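Long-range contacts in N5-Carboxyaminoimidazole ribonucleotide synthetase (Staphylococcus aureus subsp. aureus, PDB 3ORQ), which catalyses the ATP-dependent conversion of 5-aminoimidazole ribonucleotide and bicarbonate to N5-carboxyaminoimidazole ribonucleotide in purine biosynthesis: residues A[108-114]-A[270-274]; A[195-201]-A[252-258]; A[335-341]-A[352-358]. All coordinates share one frame; numbering follows the deposited sequence.

Overall arrangement
Along the chain, contact 1 opens first: residues 108-114, where helix 103-109 gives way to helix 111-120, are joined after a loop of about 155 residues to 270-274, the end of strand 266-272 and the turn after it. Contact 2 falls wholly within that loop and pairs strands 191-201 and 252-261 in the sheet that also holds 266-272. The two touch, through backbone bonds between neighbouring strands, and share the magnesium ion. Contact 3 opens after contact 1 has closed; it is the hairpin of strands 338-340 and 351-358 at the other end of the same eight-stranded antiparallel sheet, its centre about 21 Å from the centre of contact 2.

Contact 1: residues A[108-114]-A[270-274]; sequences LQDRLTE and EIAPR. With MG (magnesium ion), chain C; ADP (adenosine-5'-diphosphate), chain D.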
loop_
_atom_site.group_PDB
_atom_site.type_symbol
_atom_site.label_atom_id
_atom_site.label_comp_id
_atom_site.label_asym_id
_atom_site.label_seq_id
_atom_site.Cartn_x
_atom_site.Cartn_y
_atom_site.Cartn_z
ATOM N N LEU A 108 -7.555 -13.510 -25.858
ATOM C CA LEU A 108 -8.535 -13.462 -24.777
ATOM C C LEU A 108 -9.635 -12.407 -24.905
ATOM O O LEU A 108 -10.561 -12.411 -24.116
ATOM C CB LEU A 108 -7.848 -13.368 -23.405
ATOM C CG LEU A 108 -6.822 -14.491 -23.196
ATOM C CD1 LEU A 108 -5.953 -14.213 -21.979
ATOM C CD2 LEU A 108 -7.469 -15.894 -23.174
ATOM N N GLN A 109 -9.522 -11.513 -25.887
ATOM C CA GLN A 109 -10.521 -10.462 -26.151
ATOM C C GLN A 109 -11.822 -11.098 -26.583
ATOM O O GLN A 109 -12.918 -10.634 -26.263
ATOM C CB GLN A 109 -10.076 -9.604 -27.333
ATOM C CG GLN A 109 -9.376 -8.345 -26.986
ATOM C CD GLN A 109 -8.900 -7.604 -28.218
ATOM O OE1 GLN A 109 -8.625 -6.401 -28.148
ATOM N NE2 GLN A 109 -8.783 -8.312 -29.353
ATOM N N ASP A 110 -11.674 -12.152 -27.362
ATOM C CA ASP A 110 -12.797 -12.757 -28.042
ATOM C C ASP A 110 -13.094 -14.140 -27.433
ATOM O O ASP A 110 -12.268 -15.039 -27.521
ATOM C CB ASP A 110 -12.468 -12.810 -29.530
ATOM C CG ASP A 110 -13.300 -13.800 -30.281
ATOM O OD1 ASP A 110 -14.439 -14.095 -29.850
ATOM O OD2 ASP A 110 -12.795 -14.279 -31.319
ATOM N N ARG A 111 -14.269 -14.274 -26.811
ATOM C CA ARG A 111 -14.737 -15.518 -26.172
ATOM C C ARG A 111 -14.571 -16.785 -27.005
ATOM O O ARG A 111 -14.222 -17.829 -26.468
ATOM C CB ARG A 111 -16.210 -15.404 -25.773
ATOM C CG ARG A 111 -16.491 -14.383 -24.682
ATOM C CD ARG A 111 -17.778 -14.724 -23.998
ATOM N NE ARG A 111 -18.214 -13.681 -23.078
ATOM C CZ ARG A 111 -17.912 -13.638 -21.787
ATOM N NH1 ARG A 111 -17.136 -14.565 -21.262
ATOM N NH2 ARG A 111 -18.373 -12.652 -21.023
ATOM N N LEU A 112 -14.835 -16.716 -28.307
ATOM C CA LEU A 112 -14.662 -17.899 -29.168
ATOM C C LEU A 112 -13.199 -18.314 -29.237
ATOM O O LEU A 112 -12.870 -19.496 -29.113
ATOM C CB LEU A 112 -15.192 -17.647 -30.578
ATOM C CG LEU A 112 -14.999 -18.763 -31.612
ATOM C CD1 LEU A 112 -15.606 -20.093 -31.139
ATOM C CD2 LEU A 112 -15.583 -18.357 -32.972
ATOM N N THR A 113 -12.323 -17.335 -29.436
ATOM C CA THR A 113 -10.888 -17.619 -29.557
ATOM C C THR A 113 -10.353 -18.116 -28.220
ATOM O O THR A 113 -9.516 -19.017 -28.169
ATOM C CB THR A 113 -10.134 -16.392 -30.117
ATOM O OG1 THR A 113 -10.645 -16.120 -31.431
ATOM C CG2 THR A 113 -8.668 -16.659 -30.245
ATOM N N GLU A 114 -10.898 -17.566 -27.144
ATOM C CA GLU A 114 -10.543 -17.963 -25.786
ATOM C C GLU A 114 -10.916 -19.418 -25.508
ATOM O O GLU A 114 -10.106 -20.186 -24.972
ATOM C CB GLU A 114 -11.231 -17.054 -24.782
ATOM C CG GLU A 114 -11.050 -17.442 -23.324
ATOM C CD GLU A 114 -11.513 -16.341 -22.372
ATOM O OE1 GLU A 114 -12.550 -15.692 -22.633
ATOM O OE2 GLU A 114 -10.836 -16.110 -21.351
ATOM N N GLU A 270 -12.691 -18.807 -17.810
ATOM C CA GLU A 270 -12.091 -17.738 -18.601
ATOM C C GLU A 270 -10.778 -17.261 -17.980
ATOM O O GLU A 270 -10.513 -17.535 -16.805
ATOM C CB GLU A 270 -13.086 -16.562 -18.734
ATOM C CG GLU A 270 -13.303 -15.720 -17.445
ATOM C CD GLU A 270 -14.483 -14.733 -17.523
ATOM O OE1 GLU A 270 -15.202 -14.705 -18.574
ATOM O OE2 GLU A 270 -14.707 -13.996 -16.509
ATOM N N ILE A 271 -9.972 -16.542 -18.762
ATOM C CA ILE A 271 -8.715 -15.982 -18.284
ATOM C C ILE A 271 -8.661 -14.446 -18.492
ATOM O O ILE A 271 -8.958 -13.945 -19.585
ATOM C CB ILE A 271 -7.514 -16.601 -18.992
ATOM C CG1 ILE A 271 -7.666 -18.112 -19.139
ATOM C CG2 ILE A 271 -6.191 -16.236 -18.260
ATOM C CD1 ILE A 271 -6.518 -18.749 -19.971
ATOM N N ALA A 272 -8.268 -13.730 -17.423
ATOM C CA ALA A 272 -8.038 -12.287 -17.437
ATOM C C ALA A 272 -6.532 -12.053 -17.436
ATOM O O ALA A 272 -5.844 -12.467 -16.503
ATOM C CB ALA A 272 -8.687 -11.620 -16.228
ATOM N N PRO A 273 -6.003 -11.423 -18.505
ATOM C CA PRO A 273 -4.565 -11.183 -18.656
ATOM C C PRO A 273 -4.175 -9.917 -17.860
ATOM O O PRO A 273 -3.513 -8.981 -18.374
ATOM C CB PRO A 273 -4.426 -10.963 -20.145
ATOM C CG PRO A 273 -5.778 -10.265 -20.523
ATOM C CD PRO A 273 -6.793 -10.866 -19.623
ATOM N N ARG A 274 -4.589 -9.889 -16.596
ATOM C CA ARG A 274 -4.343 -8.716 -15.757
ATOM C C ARG A 274 -4.541 -9.128 -14.320
ATOM O O ARG A 274 -5.058 -10.224 -14.063
ATOM C CB ARG A 274 -5.314 -7.580 -16.131
ATOM C CG ARG A 274 -6.745 -8.099 -16.292
ATOM C CD ARG A 274 -7.799 -7.009 -16.355
ATOM N NE ARG A 274 -9.100 -7.602 -16.595
ATOM C CZ ARG A 274 -9.881 -8.107 -15.648
ATOM N NH1 ARG A 274 -9.493 -8.070 -14.380
ATOM N NH2 ARG A 274 -11.063 -8.641 -15.964
HETATM MG MG MG C . -16.076 -13.784 -14.818
HETATM P PB ADP D . -18.112 -12.158 -17.289
HETATM O O1B ADP D . -16.955 -12.320 -18.240
HETATM O O2B ADP D . -17.840 -12.146 -15.810
HETATM O O3B ADP D . -19.032 -11.051 -17.725
HETATM P PA ADP D . -18.605 -14.957 -17.165
HETATM O O1A ADP D . -18.592 -15.738 -18.455
HETATM O O2A ADP D . -17.367 -14.964 -16.303
HETATM O O3A ADP D . -19.065 -13.440 -17.487
HETATM O "O5'" ADP D . -19.829 -15.424 -16.236
HETATM C "C5'" ADP D . -20.224 -14.680 -15.097
HETATM C "C4'" ADP D . -20.929 -15.613 -14.128
HETATM O "O4'" ADP D . -22.083 -16.235 -14.751
HETATM C "C3'" ADP D . -20.036 -16.761 -13.649
HETATM O "O3'" ADP D . -19.234 -16.442 -12.507
HETATM C "C2'" ADP D . -21.054 -17.843 -13.324
HETATM O "O2'" ADP D . -21.473 -17.741 -11.975
HETATM C "C1'" ADP D . -22.218 -17.583 -14.274
HETATM N N9 ADP D . -21.978 -18.506 -15.405
HETATM C C8 ADP D . -21.332 -18.186 -16.547
HETATM N N7 ADP D . -21.228 -19.252 -17.378
HETATM C C5 ADP D . -21.849 -20.277 -16.742
HETATM C C6 ADP D . -22.123 -21.700 -17.071
HETATM N N6 ADP D . -21.688 -22.205 -18.258
HETATM N N1 ADP D . -22.780 -22.436 -16.144
HETATM C C2 ADP D . -23.192 -21.920 -14.961
HETATM N N3 ADP D . -22.979 -20.633 -14.592
HETATM C C4 ADP D . -22.326 -19.790 -15.439
HETATM O O HOH W 1 -10.946 -13.071 -21.339
#
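Glu114 OE2 accepts the backbone N-H of Ile271 at 2.8 Å, and the angle of 176° at the hydrogen makes this bond almost straight. The bond ties helix 111-120 to strand 266-272 beside the nucleotide site of the ATP-grasp fold. With CG anti to the backbone N (chi1 174°) and the chain extended beyond it, the Glu114 carboxylate spans the gap to the strand, and the N-H meets OE2 nearly along its C-O axis. One residue earlier on the strand, Glu270 turns its carboxylate to the magnesium ion and the phosphates of ADP. Glu270 OE2 binds the magnesium ion at 2.2 Å, an ion also held by O2A of ADP and by Glu257. The other oxygen, Glu270 OE1, forms a salt bridge with Arg111 NH1 at 3.3 Å, whose hydrogen bond is weak, with guanidinium and carboxylate planes only 18° apart. Arg111 NH2 in turn donates to ADP O1B at 3.1 Å, so one edge of the guanidinium serves carboxylate and beta-phosphate alike, which would be expected to balance part of the negative charge collected round the metal. Lys151 lies close to the same arginine and bonds the nucleotide as well. Asp110 is the N-cap of the helix that carries Arg111 and Glu114: its OD1 accepts from Leu112 N, the donor lying above the carboxylate plane. At the far side of the contact the packing turns apolar, and Leu108 CD1 rests against Ile271 CB at 4.1 Å and against Pro273 CB at 4.0 Å.

Contact 2: residues A[195-201]-A[252-258]; sequences VSLTVTR and GTFTVEF. With MG (magnesium ion), chain C.
Two antiparallel strands from the sheet of the ATP-grasp domain that carries the magnesium ligands meet here, 195-201 against 252-258. Their axes pass within 4.5 Å and their directions differ by 152°. Four hydrogen-bonded pairs, Val195-Phe258, Leu197-Val256, Val199-Phe254 and Arg201-Gly252, each contribute two backbone bonds, the shortest including Phe258 N to Val195 O at 2.8 Å. Three non-hydrogen-bonded pairs alternate with them and put Ser196, Thr198 and Thr200 on one face with Glu257, Thr255 and Thr253. On that face the hydroxyls come together: Thr198 OG1 and Thr255 OG1 are hydrogen-bonded at 3.2 Å, while Thr200 OG1 and Thr253 OG1 lie 2.8 Å apart and also have partners in Thr293 and Gln290. The face of Val195, Leu197, Val199, Phe254, Val256 and Phe258 is largely apolar, though Arg201, whose end leads off, starts there too; Leu197 and Phe254 touch helix 234-245. There Phe254, its CG set between backbone N and carbonyl carbon (chi1 61°), tips its ring across to the facing strand, where Val199 CB sits over one face in a CH-pi contact, 3.9 Å from the centroid. Phe258 reaches diagonally past its partner Val195, bringing its ring edge to Leu197 CB (CE1 to CB 4.0 Å). Glu257 projects from the same face as the hydroxyls, its chain extended beyond CG; Glu257 OE1 binds the magnesium ion at 2.5 Å. One face thus packs hydrocarbon and the other presents Glu257 to the metal, with OE2 bonded to His276; the backbone pairing sets only which face Glu257 leaves from.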
loop_
_atom_site.group_PDB
_atom_site.type_symbol
_atom_site.label_atom_id
_atom_site.label_comp_id
_atom_site.label_asym_id
_atom_site.label_seq_id
_atom_site.Cartn_x
_atom_site.Cartn_y
_atom_site.Cartn_z
ATOM N N VAL A 195 -13.996 -20.852 -8.207
ATOM C CA VAL A 195 -12.706 -20.459 -7.667
ATOM C C VAL A 195 -11.898 -19.789 -8.750
ATOM O O VAL A 195 -12.237 -19.878 -9.943
ATOM C CB VAL A 195 -11.873 -21.653 -7.072
ATOM C CG1 VAL A 195 -12.643 -22.326 -5.965
ATOM C CG2 VAL A 195 -11.447 -22.643 -8.159
ATOM N N SER A 196 -10.810 -19.147 -8.334
ATOM C CA SER A 196 -9.863 -18.569 -9.289
ATOM C C SER A 196 -8.467 -18.669 -8.726
ATOM O O SER A 196 -8.266 -18.833 -7.525
ATOM C CB SER A 196 -10.209 -17.106 -9.607
ATOM O OG SER A 196 -9.949 -16.247 -8.508
ATOM N N LEU A 197 -7.495 -18.591 -9.624
ATOM C CA LEU A 197 -6.097 -18.740 -9.290
ATOM C C LEU A 197 -5.382 -17.550 -9.927
ATOM O O LEU A 197 -5.381 -17.366 -11.147
ATOM C CB LEU A 197 -5.566 -20.043 -9.867
ATOM C CG LEU A 197 -4.186 -20.470 -9.376
ATOM C CD1 LEU A 197 -4.169 -20.705 -7.866
ATOM C CD2 LEU A 197 -3.734 -21.706 -10.118
ATOM N N THR A 198 -4.837 -16.687 -9.089
ATOM C CA THR A 198 -4.079 -15.535 -9.577
ATOM C C THR A 198 -2.586 -15.936 -9.665
ATOM O O THR A 198 -2.080 -16.626 -8.785
ATOM C CB THR A 198 -4.357 -14.359 -8.694
ATOM O OG1 THR A 198 -5.745 -13.990 -8.869
ATOM C CG2 THR A 198 -3.410 -13.174 -9.044
ATOM N N VAL A 199 -1.916 -15.540 -10.745
ATOM C CA VAL A 199 -0.595 -16.046 -11.075
ATOM C C VAL A 199 0.269 -14.902 -11.566
ATOM O O VAL A 199 -0.238 -13.919 -12.133
ATOM C CB VAL A 199 -0.657 -17.128 -12.240
ATOM C CG1 VAL A 199 0.713 -17.716 -12.553
ATOM C CG2 VAL A 199 -1.655 -18.238 -11.957
ATOM N N THR A 200 1.581 -15.016 -11.362
ATOM C CA THR A 200 2.460 -14.006 -11.949
ATOM C C THR A 200 3.596 -14.705 -12.646
ATOM O O THR A 200 4.221 -15.608 -12.091
ATOM C CB THR A 200 3.045 -13.004 -10.897
ATOM O OG1 THR A 200 1.982 -12.368 -10.161
ATOM C CG2 THR A 200 3.839 -11.894 -11.644
ATOM N N ARG A 201 3.894 -14.266 -13.849
ATOM C CA ARG A 201 4.984 -14.879 -14.622
ATOM C C ARG A 201 5.965 -13.789 -14.943
ATOM O O ARG A 201 5.557 -12.684 -15.298
ATOM C CB ARG A 201 4.447 -15.484 -15.919
ATOM C CG ARG A 201 4.593 -16.994 -15.955
ATOM C CD ARG A 201 4.302 -17.535 -17.366
ATOM N NE ARG A 201 5.499 -18.115 -17.921
ATOM C CZ ARG A 201 6.176 -17.661 -18.961
ATOM N NH1 ARG A 201 5.776 -16.584 -19.640
ATOM N NH2 ARG A 201 7.284 -18.312 -19.320
ATOM N N GLY A 252 3.717 -10.778 -16.145
ATOM C CA GLY A 252 2.972 -10.065 -15.112
ATOM C C GLY A 252 1.847 -10.939 -14.530
ATOM O O GLY A 252 1.835 -12.160 -14.670
ATOM N N THR A 253 0.869 -10.309 -13.903
ATOM C CA THR A 253 -0.198 -11.060 -13.259
ATOM C C THR A 253 -1.325 -11.377 -14.233
ATOM O O THR A 253 -1.735 -10.516 -15.029
ATOM C CB THR A 253 -0.694 -10.265 -12.029
ATOM O OG1 THR A 253 0.373 -10.285 -11.067
ATOM C CG2 THR A 253 -1.976 -10.870 -11.402
ATOM N N PHE A 254 -1.821 -12.611 -14.181
ATOM C CA PHE A 254 -3.072 -12.964 -14.893
ATOM C C PHE A 254 -3.887 -13.851 -13.970
ATOM O O PHE A 254 -3.374 -14.339 -12.965
ATOM C CB PHE A 254 -2.783 -13.641 -16.241
ATOM C CG PHE A 254 -2.026 -14.927 -16.126
ATOM C CD1 PHE A 254 -0.655 -14.929 -15.903
ATOM C CD2 PHE A 254 -2.683 -16.128 -16.225
ATOM C CE1 PHE A 254 0.065 -16.130 -15.769
ATOM C CE2 PHE A 254 -1.970 -17.353 -16.093
ATOM C CZ PHE A 254 -0.595 -17.341 -15.864
ATOM N N THR A 255 -5.164 -14.010 -14.265
ATOM C CA THR A 255 -6.036 -14.786 -13.392
ATOM C C THR A 255 -6.905 -15.759 -14.206
ATOM O O THR A 255 -7.497 -15.387 -15.200
ATOM C CB THR A 255 -6.970 -13.860 -12.568
ATOM O OG1 THR A 255 -6.187 -12.917 -11.841
ATOM C CG2 THR A 255 -7.851 -14.671 -11.585
ATOM N N VAL A 256 -6.979 -17.002 -13.754
ATOM C CA VAL A 256 -7.817 -18.023 -14.384
ATOM C C VAL A 256 -9.002 -18.263 -13.463
ATOM O O VAL A 256 -8.815 -18.570 -12.278
ATOM C CB VAL A 256 -7.027 -19.338 -14.578
ATOM C CG1 VAL A 256 -7.873 -20.449 -15.308
ATOM C CG2 VAL A 256 -5.738 -19.093 -15.303
ATOM N N GLU A 257 -10.214 -18.111 -14.011
ATOM C CA GLU A 257 -11.475 -18.435 -13.326
ATOM C C GLU A 257 -11.940 -19.841 -13.647
ATOM O O GLU A 257 -11.938 -20.224 -14.803
ATOM C CB GLU A 257 -12.589 -17.498 -13.787
ATOM C CG GLU A 257 -12.477 -16.084 -13.306
ATOM C CD GLU A 257 -13.671 -15.238 -13.716
ATOM O OE1 GLU A 257 -14.742 -15.782 -14.117
ATOM O OE2 GLU A 257 -13.557 -14.009 -13.640
ATOM N N PHE A 258 -12.397 -20.576 -12.635
ATOM C CA PHE A 258 -12.829 -21.965 -12.807
ATOM C C PHE A 258 -14.234 -22.207 -12.256
ATOM O O PHE A 258 -14.655 -21.567 -11.304
ATOM C CB PHE A 258 -11.919 -22.956 -12.060
ATOM C CG PHE A 258 -10.469 -22.888 -12.426
ATOM C CD1 PHE A 258 -9.652 -21.904 -11.892
ATOM C CD2 PHE A 258 -9.898 -23.865 -13.234
ATOM C CE1 PHE A 258 -8.288 -21.863 -12.201
ATOM C CE2 PHE A 258 -8.563 -23.840 -13.556
ATOM C CZ PHE A 258 -7.740 -22.828 -13.024
HETATM MG MG MG C . -16.076 -13.784 -14.818
#

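Contact 3: residues A[335-341]-A[352-358]; sequences EWHLHIY and MGHMTVL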
loop_
_atom_site.group_PDB
_atom_site.type_symbol
_atom_site.label_atom_id
_atom_site.label_comp_id
_atom_site.label_asym_id
_atom_site.label_seq_id
_atom_site.Cartn_x
_atom_site.Cartn_y
_atom_site.Cartn_z
ATOM N N GLU A 335 -11.994 -2.571 10.873
ATOM C CA GLU A 335 -11.676 -3.951 10.470
ATOM C C GLU A 335 -12.187 -4.260 9.060
ATOM O O GLU A 335 -11.968 -5.361 8.569
ATOM C CB GLU A 335 -12.171 -5.012 11.502
ATOM C CG GLU A 335 -13.690 -5.170 11.585
ATOM C CD GLU A 335 -14.401 -4.149 12.499
ATOM O OE1 GLU A 335 -13.875 -3.054 12.749
ATOM O OE2 GLU A 335 -15.516 -4.446 12.971
ATOM N N TRP A 336 -12.844 -3.297 8.412
ATOM C CA TRP A 336 -13.235 -3.479 7.025
ATOM C C TRP A 336 -12.138 -3.110 5.996
ATOM O O TRP A 336 -12.256 -3.462 4.817
ATOM C CB TRP A 336 -14.546 -2.731 6.741
ATOM C CG TRP A 336 -15.759 -3.382 7.420
ATOM C CD1 TRP A 336 -15.767 -4.531 8.186
ATOM C CD2 TRP A 336 -17.118 -2.947 7.348
ATOM N NE1 TRP A 336 -17.027 -4.802 8.602
ATOM C CE2 TRP A 336 -17.886 -3.859 8.109
ATOM C CE3 TRP A 336 -17.758 -1.863 6.726
ATOM C CZ2 TRP A 336 -19.289 -3.745 8.261
ATOM C CZ3 TRP A 336 -19.172 -1.734 6.878
ATOM C CH2 TRP A 336 -19.916 -2.679 7.650
ATOM N N HIS A 337 -11.077 -2.440 6.429
ATOM C CA HIS A 337 -9.957 -2.043 5.538
ATOM C C HIS A 337 -10.531 -1.566 4.212
ATOM O O HIS A 337 -10.453 -2.256 3.178
ATOM C CB HIS A 337 -8.945 -3.174 5.305
ATOM C CG HIS A 337 -8.178 -3.596 6.537
ATOM N ND1 HIS A 337 -8.518 -4.702 7.292
ATOM C CD2 HIS A 337 -7.097 -3.057 7.136
ATOM C CE1 HIS A 337 -7.686 -4.824 8.310
ATOM N NE2 HIS A 337 -6.798 -3.847 8.225
ATOM N N LEU A 338 -11.139 -0.390 4.253
ATOM C CA LEU A 338 -11.893 0.077 3.122
ATOM C C LEU A 338 -11.004 0.660 2.049
ATOM O O LEU A 338 -10.097 1.440 2.363
ATOM C CB LEU A 338 -12.895 1.122 3.591
ATOM C CG LEU A 338 -14.044 0.445 4.303
ATOM C CD1 LEU A 338 -14.544 1.271 5.582
ATOM C CD2 LEU A 338 -15.122 0.197 3.261
ATOM N N HIS A 339 -11.273 0.267 0.794
ATOM C CA HIS A 339 -10.673 0.875 -0.412
ATOM C C HIS A 339 -11.764 1.617 -1.174
ATOM O O HIS A 339 -12.759 1.008 -1.577
ATOM C CB HIS A 339 -10.128 -0.209 -1.359
ATOM C CG HIS A 339 -8.883 -0.858 -0.871
ATOM N ND1 HIS A 339 -7.680 -0.760 -1.541
ATOM C CD2 HIS A 339 -8.636 -1.589 0.243
ATOM C CE1 HIS A 339 -6.759 -1.443 -0.885
ATOM N NE2 HIS A 339 -7.304 -1.939 0.212
ATOM N N ILE A 340 -11.594 2.919 -1.387
ATOM C CA ILE A 340 -12.608 3.658 -2.150
ATOM C C ILE A 340 -11.882 4.210 -3.327
ATOM O O ILE A 340 -10.900 4.947 -3.156
ATOM C CB ILE A 340 -13.309 4.784 -1.313
ATOM C CG1 ILE A 340 -14.483 4.205 -0.533
ATOM C CG2 ILE A 340 -13.959 5.797 -2.245
ATOM C CD1 ILE A 340 -14.112 3.306 0.526
ATOM N N TYR A 341 -12.321 3.839 -4.523
ATOM C CA TYR A 341 -11.509 4.082 -5.701
ATOM C C TYR A 341 -11.405 5.538 -6.041
ATOM O O TYR A 341 -10.362 5.973 -6.540
ATOM C CB TYR A 341 -11.993 3.276 -6.903
ATOM C CG TYR A 341 -11.971 1.805 -6.598
ATOM C CD1 TYR A 341 -11.001 1.264 -5.760
ATOM C CD2 TYR A 341 -12.938 0.949 -7.152
ATOM C CE1 TYR A 341 -10.970 -0.144 -5.474
ATOM C CE2 TYR A 341 -12.934 -0.464 -6.874
ATOM C CZ TYR A 341 -11.962 -0.993 -6.062
ATOM O OH TYR A 341 -11.987 -2.363 -5.794
HETATM N N MSE A 352 -17.252 0.656 -6.898
HETATM C CA MSE A 352 -16.805 1.950 -6.374
HETATM C C MSE A 352 -15.645 1.762 -5.408
HETATM O O MSE A 352 -14.957 2.727 -5.051
HETATM C CB MSE A 352 -17.977 2.665 -5.655
HETATM C CG MSE A 352 -19.264 2.820 -6.534
HETATM SE SE MSE A 352 -19.019 3.926 -8.107
HETATM C CE MSE A 352 -18.707 5.598 -7.328
ATOM N N GLY A 353 -15.486 0.536 -4.927
ATOM C CA GLY A 353 -14.434 0.242 -3.958
ATOM C C GLY A 353 -14.556 -1.203 -3.536
ATOM O O GLY A 353 -15.311 -1.957 -4.154
ATOM N N HIS A 354 -13.798 -1.587 -2.498
ATOM C CA HIS A 354 -13.964 -2.897 -1.888
ATOM C C HIS A 354 -13.504 -2.828 -0.429
ATOM O O HIS A 354 -12.884 -1.849 0.035
ATOM C CB HIS A 354 -13.204 -3.981 -2.667
ATOM C CG HIS A 354 -11.702 -3.852 -2.580
ATOM N ND1 HIS A 354 -10.960 -3.131 -3.489
ATOM C CD2 HIS A 354 -10.810 -4.371 -1.695
ATOM C CE1 HIS A 354 -9.674 -3.199 -3.169
ATOM N NE2 HIS A 354 -9.560 -3.930 -2.068
HETATM N N MSE A 355 -13.821 -3.883 0.297
HETATM C CA MSE A 355 -13.415 -3.987 1.659
HETATM C C MSE A 355 -12.814 -5.370 1.876
HETATM O O MSE A 355 -13.240 -6.361 1.277
HETATM C CB MSE A 355 -14.599 -3.721 2.607
HETATM C CG MSE A 355 -15.865 -4.476 2.304
HETATM SE SE MSE A 355 -17.222 -4.055 3.664
HETATM C CE MSE A 355 -17.050 -2.253 3.611
ATOM N N THR A 356 -11.808 -5.425 2.719
ATOM C CA THR A 356 -11.162 -6.681 2.994
ATOM C C THR A 356 -11.129 -6.864 4.492
ATOM O O THR A 356 -10.530 -6.040 5.230
ATOM C CB THR A 356 -9.734 -6.678 2.471
ATOM O OG1 THR A 356 -9.779 -6.560 1.043
ATOM C CG2 THR A 356 -8.996 -7.982 2.867
ATOM N N VAL A 357 -11.757 -7.942 4.926
ATOM C CA VAL A 357 -11.866 -8.254 6.326
ATOM C C VAL A 357 -10.930 -9.411 6.654
ATOM O O VAL A 357 -11.153 -10.530 6.265
ATOM C CB VAL A 357 -13.314 -8.619 6.677
ATOM C CG1 VAL A 357 -13.496 -8.663 8.147
ATOM C CG2 VAL A 357 -14.321 -7.604 6.029
ATOM N N LEU A 358 -9.879 -9.133 7.389
ATOM C CA LEU A 358 -8.981 -10.194 7.808
ATOM C C LEU A 358 -9.649 -10.912 8.939
ATOM O O LEU A 358 -10.232 -10.274 9.804
ATOM C CB LEU A 358 -7.639 -9.621 8.258
ATOM C CG LEU A 358 -6.847 -8.873 7.167
ATOM C CD1 LEU A 358 -5.500 -8.360 7.721
ATOM C CD2 LEU A 358 -6.624 -9.796 5.956
HETATM O O HOH W 2 -9.989 -7.121 9.229
#
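His339 and His354 lie side by side in an offset stack, centroids 4.1 Å apart and planes at 20°, on one face of a beta hairpin of the C-terminal domain. The hairpin edges the large antiparallel sheet, strand 338-340 being outermost within this chain. His354 has its CG between backbone N and carbonyl carbon (chi1 68°), which brings its ring across so that His339 CB lies over one of its faces. The side chains of Tyr341 and His354 cross at about a right angle, but their ring planes are 51° apart and meet rim to rim, with Tyr341 OH and His354 ND1 hydrogen-bonded at 2.6 Å. The same tyrosine lays a face over Gly353, whose CA is 3.4 Å from the ring centroid in a CH-pi contact. Gly353 and Met352 form a classic beta bulge facing Leu318. On the other face Met355 (selenomethionine) makes an oblique Met-aromatic contact, SE 4.2 Å from the six-membered ring centroid of Trp336. His339 NE2 is hydrogen-bonded to Glu284, and the ring of His337 meets Tyr288 of the second subunit. His337 ND1 donates close to its own ring plane to Thr356 O at 3.2 Å.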